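Local coordinates for CRISPR-associated protein, Cse2 family (Meiothermus ruber, PDB 3WA8) that probably binds G-rich crRNA sequence and helps stabilise the R-loop, as the small Cse2 (CasB) subunit of a type I-E CRISPR complex, at residues L118-S123 with I152-D157; R107-A112 with S163-D168; R129-L134 with A186-V191. All coordinates share one frame; numbering follows the deposited sequence.

Contact 1 (L118-S123 with I152-D157); sequences LARDQS and IESQDD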
# COMPACT_ATOMS: atom_id res chain seq x y z
N LEU A 118 -13.91 10.54 3.52
CA LEU A 118 -14.71 11.23 4.54
C LEU A 118 -14.08 12.55 4.97
O LEU A 118 -14.77 13.51 5.28
CB LEU A 118 -14.94 10.34 5.76
CG LEU A 118 -15.80 9.08 5.60
CD1 LEU A 118 -15.34 8.00 6.55
CD2 LEU A 118 -17.29 9.34 5.78
N ALA A 119 -12.75 12.58 4.98
CA ALA A 119 -12.01 13.81 5.29
C ALA A 119 -12.29 14.91 4.26
O ALA A 119 -12.22 16.09 4.59
CB ALA A 119 -10.51 13.52 5.38
N ARG A 120 -12.61 14.53 3.03
CA ARG A 120 -12.87 15.51 1.97
C ARG A 120 -14.35 15.64 1.64
O ARG A 120 -14.71 15.76 0.46
CB ARG A 120 -12.12 15.13 0.70
CG ARG A 120 -10.65 15.43 0.72
CD ARG A 120 -10.18 15.64 -0.69
NE ARG A 120 -8.77 15.28 -0.81
CZ ARG A 120 -7.77 16.10 -0.51
NH1 ARG A 120 -8.02 17.35 -0.09
NH2 ARG A 120 -6.50 15.68 -0.64
N ASP A 121 -15.20 15.62 2.66
CA ASP A 121 -16.64 15.80 2.51
C ASP A 121 -17.38 14.75 1.72
O ASP A 121 -18.37 15.06 1.06
CB ASP A 121 -16.94 17.14 1.85
CG ASP A 121 -17.29 18.16 2.83
OD1 ASP A 121 -16.43 18.43 3.70
OD2 ASP A 121 -18.42 18.67 2.74
N GLN A 122 -16.91 13.50 1.79
CA GLN A 122 -17.50 12.42 1.00
C GLN A 122 -17.43 12.79 -0.47
O GLN A 122 -18.44 12.74 -1.19
CB GLN A 122 -18.96 12.15 1.41
CG GLN A 122 -19.24 12.26 2.90
CD GLN A 122 -20.52 11.57 3.30
OE1 GLN A 122 -21.52 12.22 3.61
NE2 GLN A 122 -20.51 10.23 3.26
N SER A 123 -16.22 13.16 -0.91
CA SER A 123 -15.99 13.72 -2.23
C SER A 123 -16.11 12.67 -3.30
O SER A 123 -15.36 11.69 -3.30
CB SER A 123 -14.60 14.36 -2.31
OG SER A 123 -13.88 13.94 -3.46
N ILE A 152 -3.91 10.19 -0.20
CA ILE A 152 -3.97 9.78 1.19
C ILE A 152 -2.97 10.52 2.09
O ILE A 152 -3.32 10.95 3.20
CB ILE A 152 -3.74 8.28 1.31
CG1 ILE A 152 -4.89 7.53 0.66
CG2 ILE A 152 -3.62 7.87 2.76
CD1 ILE A 152 -4.54 6.14 0.26
N GLU A 153 -1.73 10.68 1.61
CA GLU A 153 -0.63 11.29 2.39
C GLU A 153 -0.82 12.79 2.59
O GLU A 153 -0.26 13.37 3.50
CB GLU A 153 0.72 11.01 1.72
CG GLU A 153 1.15 9.53 1.71
CD GLU A 153 2.16 9.16 2.80
OE1 GLU A 153 2.72 10.06 3.44
OE2 GLU A 153 2.41 7.96 2.99
N SER A 154 -1.63 13.42 1.74
CA SER A 154 -2.06 14.79 1.97
C SER A 154 -2.84 14.96 3.24
O SER A 154 -2.77 16.02 3.85
CB SER A 154 -2.93 15.29 0.82
OG SER A 154 -2.14 15.52 -0.32
N GLN A 155 -3.65 13.97 3.63
CA GLN A 155 -4.28 14.05 4.95
C GLN A 155 -3.26 13.59 5.94
O GLN A 155 -2.59 12.58 5.75
CB GLN A 155 -5.55 13.22 5.08
CG GLN A 155 -6.61 13.57 4.09
CD GLN A 155 -7.05 14.99 4.18
OE1 GLN A 155 -6.99 15.73 3.20
NE2 GLN A 155 -7.52 15.38 5.36
N ASP A 156 -3.13 14.33 7.02
CA ASP A 156 -1.99 14.09 7.87
C ASP A 156 -2.16 12.80 8.69
O ASP A 156 -1.19 12.07 8.92
CB ASP A 156 -1.79 15.30 8.78
CG ASP A 156 -0.48 15.26 9.47
OD1 ASP A 156 0.35 14.39 9.11
OD2 ASP A 156 -0.28 16.11 10.36
N ASP A 157 -3.42 12.53 9.06
CA ASP A 157 -3.74 11.67 10.17
C ASP A 157 -4.09 10.26 9.74
O ASP A 157 -4.50 9.47 10.58
CB ASP A 157 -4.93 12.26 10.93
CG ASP A 157 -4.73 13.73 11.28
OD1 ASP A 157 -3.95 14.42 10.57
OD2 ASP A 157 -5.32 14.22 12.28
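R120 and Q155 reach each other through matching first torsions and different chain shapes. In R120, CG stands anti to the carbonyl carbon (chi1 -76°), and the chain then runs extended from CG to NE. That carries the guanidinium across to the 152-157 segment. Q155 has the same kind of first torsion but folds back at chi2 (-59°), which leaves its amide over A119 and beside the arginine. The two side chains cross at a slant, with guanidinium and amide planes 81° apart. Q155 OE1 sits over one face of the guanidinium, displaced toward its rim. It lies 3.8 Å from R120 NH1 and 3.8 Å from R120 CZ. No hydrogen bond forms, so the meeting is a loose polar contact.

The other end of the amide faces an apolar group. Q155 NE2 comes 3.5 Å from A119 CB, and Q155 CD lies 3.9 Å from the same methyl. S154 adds its CB, which approaches R120 NH2 obliquely at 3.9 Å. The backbones stay well apart, the closest CA atoms being those of A119 and Q155 at 7.7 Å.

The touching residues lie near the surface, where two helices finish. R120 is the first residue to leave helical geometry after helix 109-119. The chain then turns, and S123 takes the N-cap position of helix 124-135, its OG bonded to I126 N.

The contact thus joins the C-terminal end of helix 109-119 to that of helix 141-154. I113 and L116 of the first helix pack on I152 beneath it. E153 is hydrogen-bonded to T75 and V76. On another side, L118 packs on T190 and E194 of helix 178-197.

Contact 2 (R107-A112 with S163-D168); sequences RTLGHA and SELLRD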
# COMPACT_ATOMS: atom_id res chain seq x y z
N ARG A 107 -7.20 -2.52 8.38
CA ARG A 107 -5.82 -2.71 7.97
C ARG A 107 -5.60 -2.72 6.45
O ARG A 107 -4.45 -2.78 6.00
CB ARG A 107 -5.23 -3.94 8.67
CG ARG A 107 -4.82 -3.64 10.12
CD ARG A 107 -4.22 -4.85 10.84
NE ARG A 107 -3.60 -4.48 12.12
CZ ARG A 107 -2.35 -4.03 12.26
NH1 ARG A 107 -1.55 -3.89 11.20
NH2 ARG A 107 -1.88 -3.73 13.48
N THR A 108 -6.67 -2.61 5.67
CA THR A 108 -6.57 -2.63 4.20
C THR A 108 -6.63 -1.23 3.58
O THR A 108 -7.17 -0.31 4.18
CB THR A 108 -7.72 -3.44 3.58
OG1 THR A 108 -8.90 -2.62 3.52
CG2 THR A 108 -8.01 -4.70 4.37
N LEU A 109 -6.12 -1.07 2.38
CA LEU A 109 -6.05 0.26 1.80
C LEU A 109 -7.45 0.85 1.57
O LEU A 109 -7.64 2.09 1.56
CB LEU A 109 -5.24 0.26 0.52
CG LEU A 109 -4.69 1.66 0.26
CD1 LEU A 109 -3.59 1.96 1.28
CD2 LEU A 109 -4.19 1.87 -1.19
N GLY A 110 -8.43 -0.04 1.39
CA GLY A 110 -9.82 0.38 1.30
C GLY A 110 -10.16 1.24 2.50
O GLY A 110 -10.70 2.36 2.37
N HIS A 111 -9.81 0.77 3.70
CA HIS A 111 -10.11 1.58 4.87
C HIS A 111 -9.40 2.94 4.82
O HIS A 111 -10.01 3.97 5.14
CB HIS A 111 -9.84 0.83 6.17
CG HIS A 111 -9.95 1.69 7.40
ND1 HIS A 111 -11.14 1.92 8.05
CD2 HIS A 111 -9.00 2.35 8.10
CE1 HIS A 111 -10.92 2.70 9.09
NE2 HIS A 111 -9.63 2.98 9.14
N ALA A 112 -8.13 2.96 4.40
CA ALA A 112 -7.38 4.22 4.35
C ALA A 112 -8.10 5.18 3.39
O ALA A 112 -8.30 6.36 3.72
CB ALA A 112 -5.94 4.01 3.95
N SER A 163 2.64 -3.32 5.32
CA SER A 163 2.77 -4.76 5.13
C SER A 163 1.49 -5.35 4.54
O SER A 163 1.53 -6.18 3.62
CB SER A 163 3.19 -5.46 6.41
OG SER A 163 2.13 -5.47 7.31
N GLU A 164 0.33 -4.90 5.03
CA GLU A 164 -0.92 -5.37 4.44
C GLU A 164 -1.01 -4.91 2.97
O GLU A 164 -1.46 -5.69 2.12
CB GLU A 164 -2.15 -4.96 5.26
CG GLU A 164 -2.54 -5.94 6.37
CD GLU A 164 -1.81 -5.71 7.75
OE1 GLU A 164 -0.76 -5.00 7.78
OE2 GLU A 164 -2.29 -6.25 8.79
N LEU A 165 -0.55 -3.69 2.67
CA LEU A 165 -0.59 -3.21 1.30
C LEU A 165 0.18 -4.17 0.37
O LEU A 165 -0.35 -4.64 -0.67
CB LEU A 165 -0.06 -1.79 1.17
CG LEU A 165 -0.25 -1.16 -0.23
CD1 LEU A 165 -1.72 -0.99 -0.56
CD2 LEU A 165 0.45 0.20 -0.36
N LEU A 166 1.40 -4.52 0.78
CA LEU A 166 2.22 -5.41 -0.04
C LEU A 166 1.55 -6.77 -0.25
O LEU A 166 1.45 -7.24 -1.39
CB LEU A 166 3.63 -5.54 0.54
CG LEU A 166 4.54 -6.56 -0.13
CD1 LEU A 166 4.78 -6.22 -1.61
CD2 LEU A 166 5.82 -6.65 0.66
N ARG A 167 1.09 -7.38 0.84
CA ARG A 167 0.37 -8.65 0.76
C ARG A 167 -0.80 -8.53 -0.23
O ARG A 167 -1.04 -9.43 -1.04
CB ARG A 167 -0.12 -9.07 2.16
CG ARG A 167 -1.12 -10.25 2.23
CD ARG A 167 -2.07 -10.17 3.48
NE ARG A 167 -3.50 -10.19 3.09
CZ ARG A 167 -4.40 -11.15 3.43
NH1 ARG A 167 -4.06 -12.18 4.21
NH2 ARG A 167 -5.67 -11.06 2.99
N ASP A 168 -1.50 -7.40 -0.17
CA ASP A 168 -2.68 -7.19 -1.00
C ASP A 168 -2.29 -7.01 -2.46
O ASP A 168 -2.85 -7.70 -3.33
CB ASP A 168 -3.52 -6.02 -0.49
CG ASP A 168 -4.45 -6.41 0.65
OD1 ASP A 168 -4.69 -7.62 0.85
OD2 ASP A 168 -4.95 -5.51 1.35
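R107 and E164 supply the charged part of this contact. The salt bridge runs from R107 NH1 to E164 OE2 at 3.5 Å, with an angle of 139° at the proton. The guanidinium and carboxylate planes are 22° apart, but OE2 approaches the guanidinium obliquely, and the pair is a single weak hydrogen bond. E164 OE2 also lies alongside the aliphatic chain of R107. S163 OG gives E164 OE1 a weak hydrogen bond of 3.0 Å, so both carboxylate oxygens have a partner. A bound mercury ion is about 5 Å from the E164 side chain.

The segments join two helices of the all-alpha Cse2 fold, near the centre of the chain. T108 is the N-cap residue of helix 109-119, so the contact lies at the start of that helix.

The apolar part is L109 on L165. L165 CG is anti to the backbone N (chi1 -172°). This brings L165 CD1 up against L109, where it lies 3.8 Å from CD2 and also meets CB and CD1. W183 of helix 178-197 packs on L109 too.

A looser polar contact is that of T108 and D168, both buried. D168 OD2 passes T108 CB at 4.1 Å and is hydrogen-bonded to W183 NE1. D168 OD1 forms a salt bridge with K182, while T108 OG1 bonds to Y105 O.

Contact 3 (R129-L134 with A186-V191); sequences RFIALL and AFYRTV
F187 and Y188 of helix 178-197 meet F130 and I131 of helix 124-135. The contact is a helix-to-helix packing within the all-alpha fold of the Cse2 family, and a stacked phenylalanine pair carries most of it.

A186 comes first in the segment. Its methyl group packs on T108 and H111, at the start of helix 109-119, and it makes no contact with 129-134.

F187 is next and is buried. Its CG is anti to the backbone N (chi1 -179°), and F130 shares this torsion, which sends the two rings toward each other between the helices. They form an offset stack, with centroids 4.5 Å apart and planes 23° apart. The two side chains run antiparallel alongside each other. Because the stack is offset, the rings overlap only in part. F130 CE2 lies over F187 CG, and F130 CD2 is 3.7 Å from F187 CD1. Y117 of helix 109-119 brings a further ring to F187, and M148 of helix 141-154 packs on F130.

Y188 lies on the exposed side. F187 turns a ring edge to it, with F187 CD2 standing 3.4 Å above the centre of the Y188 ring. Y188 OH reaches I131 CD1 at 4.5 Å, a marginal touch. The hydroxyl's polar partner is E127, through OE2, one turn earlier in helix 124-135.

T190 makes no contact with 129-134. Its OG1 is hydrogen-bonded to H111 ND1. V191 packs on Y117. Its backbone N donates to F187 O at 3.1 Å.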
# COMPACT_ATOMS: atom_id res chain seq x y z
N ARG A 129 -11.94 7.99 -8.28
CA ARG A 129 -10.54 7.63 -8.34
C ARG A 129 -10.36 6.26 -7.70
O ARG A 129 -9.55 5.45 -8.18
CB ARG A 129 -9.66 8.69 -7.67
CG ARG A 129 -8.18 8.35 -7.68
CD ARG A 129 -7.31 9.60 -7.55
NE ARG A 129 -6.88 10.12 -8.84
CZ ARG A 129 -6.60 11.39 -9.07
NH1 ARG A 129 -6.72 12.29 -8.10
NH2 ARG A 129 -6.22 11.79 -10.28
N PHE A 130 -11.15 5.99 -6.66
CA PHE A 130 -11.09 4.73 -5.95
C PHE A 130 -11.64 3.57 -6.78
O PHE A 130 -11.06 2.47 -6.81
CB PHE A 130 -11.84 4.84 -4.62
CG PHE A 130 -12.04 3.52 -3.92
CD1 PHE A 130 -10.97 2.68 -3.65
CD2 PHE A 130 -13.32 3.13 -3.52
CE1 PHE A 130 -11.17 1.46 -3.00
CE2 PHE A 130 -13.54 1.91 -2.89
CZ PHE A 130 -12.44 1.07 -2.61
N ILE A 131 -12.77 3.82 -7.44
CA ILE A 131 -13.34 2.80 -8.28
C ILE A 131 -12.35 2.53 -9.40
O ILE A 131 -12.08 1.39 -9.74
CB ILE A 131 -14.70 3.23 -8.82
CG1 ILE A 131 -15.77 2.98 -7.76
CG2 ILE A 131 -15.06 2.44 -10.02
CD1 ILE A 131 -17.05 3.78 -7.97
N ALA A 132 -11.74 3.59 -9.91
CA ALA A 132 -10.81 3.43 -11.01
C ALA A 132 -9.64 2.59 -10.57
O ALA A 132 -9.14 1.77 -11.33
CB ALA A 132 -10.34 4.77 -11.49
N LEU A 133 -9.20 2.79 -9.33
CA LEU A 133 -8.16 1.99 -8.72
C LEU A 133 -8.58 0.51 -8.68
O LEU A 133 -7.81 -0.36 -9.09
CB LEU A 133 -7.84 2.50 -7.33
CG LEU A 133 -6.68 1.84 -6.59
CD1 LEU A 133 -5.38 2.08 -7.27
CD2 LEU A 133 -6.62 2.34 -5.19
N LEU A 134 -9.79 0.22 -8.24
CA LEU A 134 -10.19 -1.19 -8.17
C LEU A 134 -10.27 -1.86 -9.55
O LEU A 134 -10.30 -3.09 -9.64
CB LEU A 134 -11.51 -1.36 -7.42
CG LEU A 134 -11.62 -0.88 -5.98
CD1 LEU A 134 -13.00 -1.17 -5.44
CD2 LEU A 134 -10.57 -1.57 -5.14
N ALA A 186 -14.28 -2.89 2.59
CA ALA A 186 -13.70 -2.09 3.66
C ALA A 186 -14.16 -0.67 3.47
O ALA A 186 -14.64 -0.06 4.40
CB ALA A 186 -12.20 -2.17 3.64
N PHE A 187 -14.04 -0.16 2.25
CA PHE A 187 -14.45 1.21 1.97
C PHE A 187 -15.90 1.45 2.39
O PHE A 187 -16.18 2.35 3.19
CB PHE A 187 -14.30 1.49 0.48
CG PHE A 187 -14.66 2.90 0.09
CD1 PHE A 187 -13.69 3.90 0.03
CD2 PHE A 187 -15.97 3.22 -0.25
CE1 PHE A 187 -14.00 5.21 -0.33
CE2 PHE A 187 -16.30 4.54 -0.62
CZ PHE A 187 -15.31 5.54 -0.65
N TYR A 188 -16.83 0.67 1.87
CA TYR A 188 -18.22 1.00 2.15
C TYR A 188 -18.62 0.70 3.58
O TYR A 188 -19.51 1.32 4.12
CB TYR A 188 -19.15 0.39 1.11
CG TYR A 188 -18.99 1.12 -0.22
CD1 TYR A 188 -19.51 2.41 -0.38
CD2 TYR A 188 -18.28 0.56 -1.29
CE1 TYR A 188 -19.36 3.10 -1.56
CE2 TYR A 188 -18.13 1.25 -2.50
CZ TYR A 188 -18.67 2.53 -2.62
OH TYR A 188 -18.54 3.27 -3.78
N ARG A 189 -17.90 -0.22 4.20
CA ARG A 189 -18.09 -0.53 5.61
C ARG A 189 -17.68 0.64 6.53
O ARG A 189 -18.39 0.95 7.49
CB ARG A 189 -17.30 -1.76 5.98
CG ARG A 189 -17.85 -2.48 7.16
CD ARG A 189 -17.16 -3.80 7.36
NE ARG A 189 -18.13 -4.78 7.82
CZ ARG A 189 -17.88 -5.74 8.69
NH1 ARG A 189 -16.66 -5.87 9.23
NH2 ARG A 189 -18.86 -6.58 9.04
N THR A 190 -16.56 1.29 6.22
CA THR A 190 -16.10 2.47 6.93
C THR A 190 -17.05 3.66 6.78
O THR A 190 -17.40 4.29 7.75
CB THR A 190 -14.73 2.89 6.42
OG1 THR A 190 -13.79 1.84 6.65
CG2 THR A 190 -14.25 4.13 7.12
N VAL A 191 -17.43 3.98 5.55
CA VAL A 191 -18.38 5.06 5.27
C VAL A 191 -19.70 4.89 6.07
O VAL A 191 -20.17 5.81 6.76
CB VAL A 191 -18.67 5.13 3.76
CG1 VAL A 191 -19.80 6.09 3.47
CG2 VAL A 191 -17.44 5.55 3.01

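In the fold
All three contacts lie in the part of the chain running from R107 to V191. Contacts 1 and 2 share helix 109-119, one at each end, with centres about 17 Å apart. Contact 1 falls between the two segments of contact 2 along the chain. Contact 3 alternates with both, its centre about 13 Å from that of contact 1 and about 12 Å from that of contact 2. It touches both, and T190 takes part each time. Helix 109-119 is thus tied to helices 141-154 and 162-170, and helix 178-197 to helix 124-135. The three contacts join five helices of the all-alpha fold, contact 2 near its centre and contact 1 at its surface.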